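Local coordinates for putative periplasmic protein (Bacteroides vulgatus ATCC 8482, PDB 3DUE) that is of unknown function but, as a putative periplasmic member of the PepSY-like, beta-lactamase-inhibitor-like family, possibly acts as an inhibitor, at residues K22-D27 with P73-P78; W62-C67 with K96-K101. One frame throughout, in Å; residues are numbered along the deposited sequence.

Contact 1 of 2, residues K22-D27 with P73-P78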
ATOM      1  N   LYS A  22      10.556   0.901  -8.368  1.00 21.34           N
ATOM      2  CA  LYS A  22      11.801   0.294  -8.804  1.00 22.70           C
ATOM      3  C   LYS A  22      12.449  -0.472  -7.690  1.00 23.22           C
ATOM      4  O   LYS A  22      13.053  -1.503  -7.938  1.00 21.88           O
ATOM      5  CB  LYS A  22      12.753   1.343  -9.389  1.00 25.11           C
ATOM      6  CG  LYS A  22      12.356   1.720 -10.797  1.00 26.80           C
ATOM      7  N   THR A  23      12.300   0.000  -6.456  1.00 21.04           N
ATOM      8  CA  THR A  23      12.907  -0.680  -5.300  1.00 21.82           C
ATOM      9  C   THR A  23      12.170  -2.000  -4.921  1.00 21.43           C
ATOM     10  O   THR A  23      12.804  -3.033  -4.735  1.00 20.62           O
ATOM     11  CB  THR A  23      12.950   0.283  -4.085  1.00 22.14           C
ATOM     12  OG1 THR A  23      13.813   1.391  -4.399  1.00 23.08           O
ATOM     13  CG2 THR A  23      13.521  -0.434  -2.825  1.00 22.01           C
ATOM     14  N   HIS A  24      10.845  -1.952  -4.845  1.00 20.85           N
ATOM     15  CA  HIS A  24      10.042  -3.058  -4.283  1.00 22.45           C
ATOM     16  C   HIS A  24       9.326  -3.934  -5.281  1.00 22.62           C
ATOM     17  O   HIS A  24       8.982  -5.064  -4.944  1.00 25.32           O
ATOM     18  CB  HIS A  24       9.054  -2.514  -3.200  1.00 22.93           C
ATOM     19  CG  HIS A  24       9.730  -1.771  -2.087  1.00 22.97           C
ATOM     20  ND1 HIS A  24      10.584  -2.376  -1.198  1.00 23.53           N
ATOM     21  CD2 HIS A  24       9.672  -0.467  -1.719  1.00 24.73           C
ATOM     22  CE1 HIS A  24      11.066  -1.469  -0.364  1.00 24.41           C
ATOM     23  NE2 HIS A  24      10.513  -0.302  -0.652  1.00 23.66           N
ATOM     24  N   PHE A  25       9.144  -3.448  -6.503  1.00 22.30           N
ATOM     25  CA  PHE A  25       8.451  -4.172  -7.568  1.00 23.05           C
ATOM     26  C   PHE A  25       9.202  -4.050  -8.893  1.00 24.07           C
ATOM     27  O   PHE A  25       8.604  -3.798  -9.942  1.00 24.99           O
ATOM     28  CB  PHE A  25       7.029  -3.609  -7.688  1.00 23.70           C
ATOM     29  CG  PHE A  25       6.265  -3.700  -6.419  1.00 24.20           C
ATOM     30  CD1 PHE A  25       5.579  -4.872  -6.101  1.00 25.50           C
ATOM     31  CD2 PHE A  25       6.245  -2.651  -5.513  1.00 24.27           C
ATOM     32  CE1 PHE A  25       4.903  -4.993  -4.900  1.00 24.86           C
ATOM     33  CE2 PHE A  25       5.547  -2.769  -4.320  1.00 24.81           C
ATOM     34  CZ  PHE A  25       4.897  -3.977  -4.012  1.00 22.56           C
ATOM     35  N   PRO A  26      10.511  -4.292  -8.862  1.00 25.15           N
ATOM     36  CA  PRO A  26      11.304  -4.070 -10.069  1.00 28.76           C
ATOM     37  C   PRO A  26      10.931  -4.948 -11.255  1.00 30.77           C
ATOM     38  O   PRO A  26      11.060  -4.497 -12.395  1.00 34.81           O
ATOM     39  CB  PRO A  26      12.740  -4.378  -9.622  1.00 26.80           C
ATOM     40  CG  PRO A  26      12.616  -5.312  -8.549  1.00 27.20           C
ATOM     41  CD  PRO A  26      11.330  -4.821  -7.784  1.00 26.89           C
ATOM     42  N   ASP A  27      10.483  -6.171 -11.001  1.00 31.90           N
ATOM     43  CA  ASP A  27      10.138  -7.070 -12.105  1.00 33.31           C
ATOM     44  C   ASP A  27       8.659  -7.118 -12.487  1.00 32.77           C
ATOM     45  O   ASP A  27       8.286  -7.883 -13.373  1.00 32.68           O
ATOM     46  CB  ASP A  27      10.642  -8.451 -11.801  1.00 34.70           C
ATOM     47  CG  ASP A  27      12.157  -8.486 -11.665  1.00 36.77           C
ATOM     48  OD1 ASP A  27      12.875  -8.151 -12.649  1.00 37.85           O
ATOM     49  OD2 ASP A  27      12.615  -8.854 -10.566  1.00 37.18           O
ATOM     50  N   PRO A  73       5.979  -6.757   0.174  1.00 22.49           N
ATOM     51  CA  PRO A  73       7.422  -6.914   0.426  1.00 22.74           C
ATOM     52  C   PRO A  73       7.775  -6.478   1.849  1.00 22.60           C
ATOM     53  O   PRO A  73       7.407  -5.392   2.296  1.00 22.03           O
ATOM     54  CB  PRO A  73       8.055  -5.988  -0.611  1.00 23.94           C
ATOM     55  CG  PRO A  73       7.050  -5.961  -1.714  1.00 24.22           C
ATOM     56  CD  PRO A  73       5.736  -5.901  -1.006  1.00 23.76           C
ATOM     57  N   VAL A  74       8.549  -7.285   2.552  1.00 22.52           N
ATOM     58  CA  VAL A  74       8.787  -6.982   3.966  1.00 24.26           C
ATOM     59  C   VAL A  74       9.474  -5.650   4.222  1.00 24.83           C
ATOM     60  O   VAL A  74       9.234  -5.015   5.252  1.00 24.05           O
ATOM     61  CB  VAL A  74       9.527  -8.150   4.691  1.00 25.07           C
ATOM     62  CG1 VAL A  74       8.688  -9.394   4.603  1.00 26.20           C
ATOM     63  CG2 VAL A  74      10.888  -8.420   4.089  1.00 25.38           C
ATOM     64  N   ALA A  75      10.287  -5.199   3.270  1.00 24.93           N
ATOM     65  CA  ALA A  75      11.034  -3.962   3.448  1.00 23.26           C
ATOM     66  C   ALA A  75      10.104  -2.738   3.468  1.00 24.24           C
ATOM     67  O   ALA A  75      10.525  -1.680   3.918  1.00 22.86           O
ATOM     68  CB  ALA A  75      12.084  -3.823   2.380  1.00 23.93           C
ATOM     69  N   VAL A  76       8.864  -2.882   2.992  1.00 22.58           N
ATOM     70  CA  VAL A  76       7.894  -1.794   2.988  1.00 24.74           C
ATOM     71  C   VAL A  76       7.237  -1.547   4.370  1.00 25.72           C
ATOM     72  O   VAL A  76       6.764  -0.439   4.681  1.00 26.97           O
ATOM     73  CB  VAL A  76       6.801  -2.080   1.922  1.00 24.61           C
ATOM     74  CG1 VAL A  76       5.555  -1.196   2.102  1.00 25.30           C
ATOM     75  CG2 VAL A  76       7.419  -1.994   0.520  1.00 23.90           C
ATOM     76  N   VAL A  77       7.237  -2.575   5.190  1.00 25.41           N
ATOM     77  CA  VAL A  77       6.505  -2.572   6.457  1.00 25.36           C
ATOM     78  C   VAL A  77       7.281  -2.041   7.639  1.00 25.64           C
ATOM     79  O   VAL A  77       8.388  -2.513   7.931  1.00 22.57           O
ATOM     80  CB  VAL A  77       5.995  -4.023   6.802  1.00 24.99           C
ATOM     81  CG1 VAL A  77       5.142  -4.050   8.055  1.00 24.38           C
ATOM     82  CG2 VAL A  77       5.182  -4.568   5.659  1.00 26.50           C
ATOM     83  N   PRO A  78       6.673  -1.101   8.374  1.00 26.64           N
ATOM     84  CA  PRO A  78       7.337  -0.586   9.578  1.00 27.81           C
ATOM     85  C   PRO A  78       7.734  -1.731  10.528  1.00 28.03           C
ATOM     86  O   PRO A  78       6.970  -2.670  10.727  1.00 27.17           O
ATOM     87  CB  PRO A  78       6.274   0.341  10.196  1.00 27.15           C
ATOM     88  CG  PRO A  78       5.388   0.707   9.063  1.00 27.72           C
ATOM     89  CD  PRO A  78       5.346  -0.488   8.170  1.00 27.41           C
TER

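Contact 2 of 2, residues W62-C67 with K96-K101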
ATOM      1  N   TRP A  62       3.493   6.218  -0.371  1.00 23.12           N
ATOM      2  CA  TRP A  62       2.472   5.183  -0.450  1.00 22.80           C
ATOM      3  C   TRP A  62       1.469   5.287   0.675  1.00 21.52           C
ATOM      4  O   TRP A  62       1.835   5.653   1.808  1.00 21.67           O
ATOM      5  CB  TRP A  62       3.058   3.777  -0.524  1.00 23.14           C
ATOM      6  CG  TRP A  62       3.751   3.295   0.663  1.00 23.08           C
ATOM      7  CD1 TRP A  62       5.092   3.317   0.895  1.00 23.28           C
ATOM      8  CD2 TRP A  62       3.153   2.637   1.796  1.00 23.94           C
ATOM      9  NE1 TRP A  62       5.368   2.735   2.113  1.00 24.26           N
ATOM     10  CE2 TRP A  62       4.190   2.325   2.690  1.00 23.91           C
ATOM     11  CE3 TRP A  62       1.829   2.326   2.153  1.00 23.67           C
ATOM     12  CZ2 TRP A  62       3.963   1.708   3.906  1.00 23.66           C
ATOM     13  CZ3 TRP A  62       1.598   1.701   3.351  1.00 23.50           C
ATOM     14  CH2 TRP A  62       2.670   1.386   4.219  1.00 23.25           C
ATOM     15  N   THR A  63       0.211   5.090   0.289  1.00 21.12           N
ATOM     16  CA  THR A  63      -0.964   5.008   1.175  1.00 19.77           C
ATOM     17  C   THR A  63      -1.617   3.622   1.119  1.00 21.47           C
ATOM     18  O   THR A  63      -2.332   3.245   2.033  1.00 22.49           O
ATOM     19  CB  THR A  63      -1.977   6.117   0.857  1.00 21.67           C
ATOM     20  OG1 THR A  63      -2.352   6.045  -0.524  1.00 21.00           O
ATOM     21  CG2 THR A  63      -1.347   7.457   1.121  1.00 21.98           C
ATOM     22  N   GLU A  64      -1.327   2.846   0.081  1.00 21.89           N
ATOM     23  CA  GLU A  64      -1.795   1.472  -0.048  1.00 23.48           C
ATOM     24  C   GLU A  64      -0.805   0.605  -0.829  1.00 22.29           C
ATOM     25  O   GLU A  64      -0.324   0.985  -1.901  1.00 22.80           O
ATOM     26  CB  GLU A  64      -3.189   1.401  -0.703  1.00 24.15           C
ATOM     27  CG  GLU A  64      -3.748  -0.001  -0.791  1.00 25.54           C
ATOM     28  CD  GLU A  64      -5.141  -0.079  -1.425  1.00 27.77           C
ATOM     29  OE1 GLU A  64      -5.875   0.908  -1.394  1.00 32.21           O
ATOM     30  OE2 GLU A  64      -5.518  -1.140  -1.939  1.00 31.41           O
ATOM     31  N   VAL A  65      -0.513  -0.574  -0.278  1.00 23.72           N
ATOM     32  CA  VAL A  65       0.307  -1.598  -0.930  1.00 23.50           C
ATOM     33  C   VAL A  65      -0.557  -2.857  -0.823  1.00 23.78           C
ATOM     34  O   VAL A  65      -0.614  -3.502   0.203  1.00 23.15           O
ATOM     35  CB  VAL A  65       1.689  -1.767  -0.295  1.00 26.27           C
ATOM     36  CG1 VAL A  65       2.494  -2.867  -1.002  1.00 24.70           C
ATOM     37  CG2 VAL A  65       2.418  -0.454  -0.335  1.00 27.68           C
ATOM     38  N   ASN A  66      -1.287  -3.141  -1.893  1.00 22.72           N
ATOM     39  CA  ASN A  66      -2.245  -4.241  -1.929  1.00 22.50           C
ATOM     40  C   ASN A  66      -1.702  -5.363  -2.797  1.00 23.91           C
ATOM     41  O   ASN A  66      -1.880  -5.379  -4.056  1.00 21.51           O
ATOM     42  CB  ASN A  66      -3.568  -3.677  -2.436  1.00 23.45           C
ATOM     43  CG  ASN A  66      -4.676  -4.634  -2.421  1.00 23.31           C
ATOM     44  OD1 ASN A  66      -4.490  -5.879  -2.458  1.00 25.18           O
ATOM     45  ND2 ASN A  66      -5.885  -4.085  -2.402  1.00 24.24           N
ATOM     46  N   CYS A  67      -1.008  -6.291  -2.124  1.00 23.12           N
ATOM     47  CA  CYS A  67      -0.378  -7.438  -2.774  1.00 22.34           C
ATOM     48  C   CYS A  67      -1.161  -8.729  -2.550  1.00 22.63           C
ATOM     49  O   CYS A  67      -0.609  -9.747  -2.183  1.00 21.38           O
ATOM     50  CB  CYS A  67       1.098  -7.545  -2.322  1.00 21.58           C
ATOM     51  SG  CYS A  67       2.044  -6.168  -2.913  1.00 23.71           S
ATOM     52  N   LYS A  96      -1.964  -7.087   2.485  1.00 20.13           N
ATOM     53  CA  LYS A  96      -2.255  -5.683   2.257  1.00 21.58           C
ATOM     54  C   LYS A  96      -1.939  -4.751   3.452  1.00 21.31           C
ATOM     55  O   LYS A  96      -2.099  -5.098   4.605  1.00 21.36           O
ATOM     56  CB  LYS A  96      -3.718  -5.566   1.858  1.00 23.87           C
ATOM     57  CG  LYS A  96      -4.169  -4.170   1.515  1.00 27.95           C
ATOM     58  CD  LYS A  96      -5.641  -4.218   1.140  1.00 30.13           C
ATOM     59  CE  LYS A  96      -6.294  -2.848   1.089  1.00 31.22           C
ATOM     60  NZ  LYS A  96      -7.779  -3.024   0.664  1.00 31.46           N
ATOM     61  N   ILE A  97      -1.441  -3.565   3.148  1.00 21.66           N
ATOM     62  CA  ILE A  97      -1.224  -2.548   4.164  1.00 21.76           C
ATOM     63  C   ILE A  97      -1.700  -1.225   3.572  1.00 23.61           C
ATOM     64  O   ILE A  97      -1.511  -0.984   2.376  1.00 21.85           O
ATOM     65  CB  ILE A  97       0.229  -2.526   4.662  1.00 21.63           C
ATOM     66  CG1 ILE A  97       0.383  -1.527   5.816  1.00 21.03           C
ATOM     67  CG2 ILE A  97       1.234  -2.277   3.502  1.00 20.92           C
ATOM     68  CD1 ILE A  97       1.714  -1.598   6.472  1.00 20.66           C
ATOM     69  N   GLU A  98      -2.416  -0.442   4.377  1.00 23.46           N
ATOM     70  CA  GLU A  98      -2.899   0.859   3.950  1.00 25.94           C
ATOM     71  C   GLU A  98      -2.602   1.812   5.104  1.00 24.81           C
ATOM     72  O   GLU A  98      -2.517   1.378   6.247  1.00 24.60           O
ATOM     73  CB  GLU A  98      -4.402   0.861   3.756  1.00 30.77           C
ATOM     74  CG  GLU A  98      -5.002  -0.328   3.144  1.00 34.47           C
ATOM     75  CD  GLU A  98      -6.516  -0.264   3.207  1.00 37.66           C
ATOM     76  OE1 GLU A  98      -7.070   0.630   2.540  1.00 37.73           O
ATOM     77  OE2 GLU A  98      -7.146  -1.112   3.918  1.00 41.00           O
ATOM     78  N   ARG A  99      -2.454   3.091   4.820  1.00 24.28           N
ATOM     79  CA  ARG A  99      -2.275   4.064   5.887  1.00 23.22           C
ATOM     80  C   ARG A  99      -2.786   5.410   5.475  1.00 23.20           C
ATOM     81  O   ARG A  99      -2.909   5.716   4.281  1.00 21.04           O
ATOM     82  CB  ARG A  99      -0.812   4.203   6.266  1.00 23.07           C
ATOM     83  CG  ARG A  99       0.071   4.699   5.150  1.00 22.78           C
ATOM     84  CD  ARG A  99       1.543   4.704   5.613  1.00 23.88           C
ATOM     85  NE  ARG A  99       2.377   5.093   4.475  1.00 23.85           N
ATOM     86  CZ  ARG A  99       3.678   5.305   4.537  1.00 23.57           C
ATOM     87  NH1 ARG A  99       4.301   5.239   5.692  1.00 25.67           N
ATOM     88  NH2 ARG A  99       4.359   5.599   3.439  1.00 23.05           N
ATOM     89  N   ASP A 100      -3.121   6.197   6.487  1.00 24.54           N
ATOM     90  CA  ASP A 100      -3.385   7.632   6.301  1.00 24.47           C
ATOM     91  C   ASP A 100      -2.453   8.360   7.311  1.00 25.76           C
ATOM     92  O   ASP A 100      -1.384   7.817   7.711  1.00 25.75           O
ATOM     93  CB  ASP A 100      -4.881   7.963   6.431  1.00 24.84           C
ATOM     94  CG  ASP A 100      -5.462   7.581   7.750  1.00 25.41           C
ATOM     95  OD1 ASP A 100      -4.718   7.347   8.724  1.00 23.15           O
ATOM     96  OD2 ASP A 100      -6.703   7.524   7.823  1.00 26.71           O
ATOM     97  N   LYS A 101      -2.789   9.568   7.718  1.00 25.39           N
ATOM     98  CA  LYS A 101      -1.924  10.288   8.654  1.00 27.08           C
ATOM     99  C   LYS A 101      -2.196   9.867  10.087  1.00 26.22           C
ATOM    100  O   LYS A 101      -1.494  10.316  11.004  1.00 27.31           O
ATOM    101  CB  LYS A 101      -2.165  11.816   8.549  1.00 29.13           C
ATOM    102  CG  LYS A 101      -1.844  12.428   7.191  1.00 29.97           C
ATOM    103  CD  LYS A 101      -0.381  12.325   6.892  1.00 30.46           C
TER

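Contact 1 of 2, residues K22-D27 with P73-P78
Val76 sets one methyl, CG2, squarely over a face of the His24 imidazole, 3.4 Å from the ring centroid and only 8° off the ring normal. This is a CH-pi contact, and the atoms of the ring lie at nearly equal range from the methyl, CG and CD2 being the nearest. Val76 has CG1 anti to its backbone N (chi1 165°), which leaves CG2 beside that N and over the imidazole. The opposite face is occupied by CG2 of Thr23, the preceding residue, so the imidazole is clamped between two methyls. A third methyl, CB of Ala75, comes in at the ring edge, 3.8 Å from CE1 of His24. The second site of touching is apolar too: the Phe25 side chain crosses that of Pro73 at about a right angle, and its tip CZ lies 3.7 Å from CD of Pro73.

Two backbone features bring these groups together. Phe25 is the first residue to leave helical geometry, and the end of its side chain comes nearer to Pro73 than its base does. On the other segment, the short 3-10 turn, closed by the bond from Val76 N to Pro73 O (3.0 Å), presents Ala75 and Val76 to the imidazole together.

Further out, Phe20 meets the His24 ring and also touches Phe25 and Val76. The contact thus joins the C-terminal end of helix 15-24 to the loop leading into helix 79-88, beside strand 62-66.

Contact 2 of 2, residues W62-C67 with K96-K101
Arg99 reaches across to Trp62 and uses both its charge and its flat shape there. From CB the chain turns into the position between the backbone N and the carbonyl carbon (chi1 62°), then runs extended to NE across the indole. CG lies near Trp62 CZ3, and CD sits over the six-membered ring in a CH-pi contact. NE donates to Trp62 O at 2.8 Å, and NH2 of Arg99 donates to that same Trp62 O at 3.0 Å, a side-on grip with the oxygen in the guanidinium plane. CZ stands 3.7 Å from the centroid of the Trp62 six-membered ring, over its face, and the guanidinium lies flat on the indole with the planes 18° apart. At the tip, NH2 lies over the indole face, 3.3 Å from Trp62 NE1, two donors that do not bond, and NH1 comes nearest Trp62 CZ2, at 4.0 Å. One tryptophan therefore holds the group through its carbonyl and its ring together, which fixes the guanidinium's rotation. The other face of the indole is packed by Val65 CG2.

Arg99 N donates to Thr63 O, and beyond it the backbones pair as antiparallel strands. Val65 and Ile97 form a hydrogen-bonded pair: Val65 N meets Ile97 O at 2.9 Å, nearly straight at 175°, and Ile97 N returns a bond to Val65 O. Their side chains share a face.

Glu64, Asn66, Lys96 and Glu98 line the other face. Asn66 ND2 donates to Glu64 OE2 at 3.0 Å, while Lys96 NZ makes long salt bridges to Glu64 OE2 and Glu98 OE2, which probably eases the closeness of the two carboxylates.

Thr63 and Glu64 both face Glu55, a classic beta bulge; strand 62-66 lies between strands 53-56 and 94-99 in the antiparallel sheet of this PepSY-like protein.

In the fold
Contacts 1 and 2 have centres 12 Å apart and meet directly. Phe25 packs its CE1 3.7 Å from SG of Cys67, and Val76 O approaches CZ2 of Trp62 at 3.6 Å; Phe25 CZ to Val65 CG1 and Val76 CG1 to Val65 CG2 are each 4.0 Å. Along the chain the segments alternate: 62-67 falls between 22-27 and 73-78, while 73-78 falls between 62-67 and 96-101. The chain between the two pairing strands thus passes through the loop of contact 1 and helix 79-88. The centre of contact 2 lies about 3 Å from the centre of the chain, that of contact 1 about 10 Å. A cacodylate ion, probably from crystallisation, lies about 6 Å from the Asn66 side chain.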